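Local coordinates for protein probable thiamine pyrophosphokinase (Staphylococcus saprophyticus, PDB 3L8M) that probably transfers a pyrophosphate group from ATP to thiamine, producing thiamine diphosphate, at residues F44-F49 / L78-D83. Sequence-based numbering, arbitrary orientation.
Sequences FAVGDF and LALGID
Val46 meets Gly81 where strand 44-46 and the 78-83 part of helix 77-87 come together, the two running roughly antiparallel (151° between their directions) with axes 8.5 Å apart at closest approach. The Val46 and Gly81 alpha carbons, 6.2 Å apart, are the nearest across the contact, and the pairing illustrates how a helix can lie over a strand without any hydrogen bond between the two segments, chiefly by van der Waals packing. At Gly81 the strand side chain meets helix backbone: CG2 of Val46 rests 4.0 Å from CA of Gly81 and nearly as close to its amide N. The two methyls of Val46 divide the work. With CG1 anti to its own backbone N (chi1 -177°), that branch turns to Leu80, where it lies 4.2 Å from CD1, the two side chains crossing at about a right angle.

In the fold, strand 44-46 is the outermost strand, within this chain, of the mixed sheet, hydrogen-bonded through Phe44 and Val46 to Gly27 of the parallel strand 24-28. The parallel strands follow the order 44-46, 24-28, 2-6, 92-96, 124-128, which is Rossmann-like, and helix 77-87 lies on the connection that returns from the edge strand across the sheet to strand 92-96. Leu78 and Ile82 turn from this contact toward Val95 and helix 103-113.

Further back along the strand, Phe44 reaches the same glycine by its ring edge. CZ stands 3.9 Å from the carbonyl O of Gly81, which lies near the ring plane; the positive rim of the ring would probably face the oxygen, but the contact is long and any attraction at most weak. Arg88 makes a cation-pi contact with this ring, and Met1 of a second subunit packs on it as well.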
ATOM      1  N   PHE A  44      12.511  -1.113  10.390  1.00 25.02           N
ATOM      2  CA  PHE A  44      13.852  -1.320  10.929  1.00 26.66           C
ATOM      3  C   PHE A  44      13.833  -1.119  12.440  1.00 25.92           C
ATOM      4  O   PHE A  44      12.913  -0.514  12.979  1.00 29.69           O
ATOM      5  CB  PHE A  44      14.869  -0.381  10.265  1.00 28.68           C
ATOM      6  CG  PHE A  44      14.711   1.070  10.617  1.00 22.70           C
ATOM      7  CD1 PHE A  44      15.185   1.566  11.832  1.00 17.75           C
ATOM      8  CD2 PHE A  44      14.135   1.956   9.711  1.00 17.60           C
ATOM      9  CE1 PHE A  44      15.098   2.911  12.133  1.00 18.78           C
ATOM     10  CE2 PHE A  44      14.038   3.315  10.006  1.00 22.07           C
ATOM     11  CZ  PHE A  44      14.523   3.793  11.225  1.00 15.57           C
ATOM     12  N   ALA A  45      14.842  -1.630  13.126  1.00 33.00           N
ATOM     13  CA  ALA A  45      14.888  -1.506  14.571  1.00 26.86           C
ATOM     14  C   ALA A  45      16.289  -1.223  15.095  1.00 35.17           C
ATOM     15  O   ALA A  45      17.283  -1.629  14.494  1.00 33.12           O
ATOM     16  CB  ALA A  45      14.353  -2.780  15.206  1.00 21.16           C
ATOM     17  N   VAL A  46      16.351  -0.524  16.225  1.00 36.57           N
ATOM     18  CA  VAL A  46      17.608  -0.193  16.879  1.00 33.93           C
ATOM     19  C   VAL A  46      17.498  -0.765  18.285  1.00 41.68           C
ATOM     20  O   VAL A  46      16.423  -0.727  18.887  1.00 38.99           O
ATOM     21  CB  VAL A  46      17.803   1.333  16.999  1.00 33.53           C
ATOM     22  CG1 VAL A  46      19.152   1.631  17.626  1.00 25.53           C
ATOM     23  CG2 VAL A  46      17.689   1.995  15.637  1.00 31.83           C
ATOM     24  N   GLY A  47      18.591  -1.304  18.810  1.00 47.25           N
ATOM     25  CA  GLY A  47      18.542  -1.849  20.151  1.00 47.82           C
ATOM     26  C   GLY A  47      19.047  -3.267  20.227  1.00 54.40           C
ATOM     27  O   GLY A  47      19.039  -3.988  19.230  1.00 63.22           O
ATOM     28  N   ASP A  48      19.476  -3.665  21.421  1.00 62.56           N
ATOM     29  CA  ASP A  48      20.010  -5.001  21.662  1.00 65.30           C
ATOM     30  C   ASP A  48      18.537  -5.304  21.942  1.00 70.55           C
ATOM     31  O   ASP A  48      17.851  -4.490  22.568  1.00 67.07           O
ATOM     32  CB  ASP A  48      20.489  -5.109  23.109  1.00 58.84           C
ATOM     33  N   PHE A  49      18.074  -6.468  21.478  1.00 70.51           N
ATOM     34  CA  PHE A  49      16.685  -6.937  21.626  1.00 68.30           C
ATOM     35  C   PHE A  49      17.104  -8.402  21.853  1.00 71.80           C
ATOM     36  O   PHE A  49      18.106  -8.871  21.309  1.00 68.41           O
ATOM     37  CB  PHE A  49      16.010  -6.754  20.246  1.00 59.09           C
ATOM     38  CG  PHE A  49      16.735  -7.412  19.100  1.00 65.58           C
ATOM     39  CD1 PHE A  49      16.589  -8.778  18.852  1.00 70.95           C
ATOM     40  CD2 PHE A  49      17.562  -6.666  18.264  1.00 65.67           C
ATOM     41  CE1 PHE A  49      17.258  -9.390  17.787  1.00 67.27           C
ATOM     42  CE2 PHE A  49      18.236  -7.268  17.197  1.00 65.87           C
ATOM     43  CZ  PHE A  49      18.084  -8.633  16.958  1.00 64.50           C
ATOM     44  N   LEU A  78      17.040   5.679  21.000  1.00 17.72           N
ATOM     45  CA  LEU A  78      15.943   6.462  20.453  1.00 31.12           C
ATOM     46  C   LEU A  78      16.457   7.577  19.543  1.00 23.72           C
ATOM     47  O   LEU A  78      15.849   7.878  18.515  1.00 25.29           O
ATOM     48  CB  LEU A  78      15.098   7.077  21.580  1.00 15.24           C
ATOM     49  CG  LEU A  78      14.011   8.047  21.086  1.00 25.70           C
ATOM     50  CD1 LEU A  78      13.125   7.300  20.097  1.00 11.60           C
ATOM     51  CD2 LEU A  78      13.175   8.603  22.261  1.00 17.36           C
ATOM     52  N   ALA A  79      17.578   8.192  19.914  1.00 26.54           N
ATOM     53  CA  ALA A  79      18.114   9.290  19.112  1.00 30.44           C
ATOM     54  C   ALA A  79      18.610   8.806  17.753  1.00 31.28           C
ATOM     55  O   ALA A  79      18.535   9.533  16.763  1.00 27.78           O
ATOM     56  CB  ALA A  79      19.235  10.008  19.873  1.00 29.21           C
ATOM     57  N   LEU A  80      19.124   7.578  17.719  1.00 23.82           N
ATOM     58  CA  LEU A  80      19.609   6.981  16.484  1.00 30.38           C
ATOM     59  C   LEU A  80      18.388   6.632  15.624  1.00 34.47           C
ATOM     60  O   LEU A  80      18.357   6.916  14.416  1.00 34.96           O
ATOM     61  CB  LEU A  80      20.414   5.711  16.791  1.00 27.40           C
ATOM     62  CG  LEU A  80      21.675   5.840  17.659  1.00 41.23           C
ATOM     63  CD1 LEU A  80      22.237   4.455  17.959  1.00 44.47           C
ATOM     64  CD2 LEU A  80      22.718   6.688  16.945  1.00 34.45           C
ATOM     65  N   GLY A  81      17.383   6.023  16.255  1.00 22.76           N
ATOM     66  CA  GLY A  81      16.170   5.652  15.539  1.00 20.83           C
ATOM     67  C   GLY A  81      15.575   6.846  14.826  1.00 28.58           C
ATOM     68  O   GLY A  81      15.131   6.733  13.684  1.00 28.77           O
ATOM     69  N   ILE A  82      15.588   7.997  15.500  1.00 30.84           N
ATOM     70  CA  ILE A  82      15.056   9.244  14.956  1.00 28.25           C
ATOM     71  C   ILE A  82      15.859   9.685  13.741  1.00 35.21           C
ATOM     72  O   ILE A  82      15.318   9.874  12.643  1.00 28.69           O
ATOM     73  CB  ILE A  82      15.117  10.372  16.005  1.00 28.99           C
ATOM     74  CG1 ILE A  82      14.155  10.070  17.152  1.00 35.88           C
ATOM     75  CG2 ILE A  82      14.783  11.717  15.360  1.00 18.56           C
ATOM     76  CD1 ILE A  82      12.698  10.033  16.738  1.00 40.51           C
ATOM     77  N   ASP A  83      17.154   9.870  13.959  1.00 28.42           N
ATOM     78  CA  ASP A  83      18.054  10.281  12.900  1.00 36.91           C
ATOM     79  C   ASP A  83      17.916   9.322  11.711  1.00 31.49           C
ATOM     80  O   ASP A  83      17.827   9.754  10.559  1.00 26.75           O
ATOM     81  CB  ASP A  83      19.487  10.291  13.435  1.00 44.10           C
ATOM     82  CG  ASP A  83      20.519  10.406  12.342  1.00 62.00           C
ATOM     83  OD1 ASP A  83      20.511  11.418  11.607  1.00 57.89           O
ATOM     84  OD2 ASP A  83      21.342   9.473  12.224  1.00 60.84           O
TER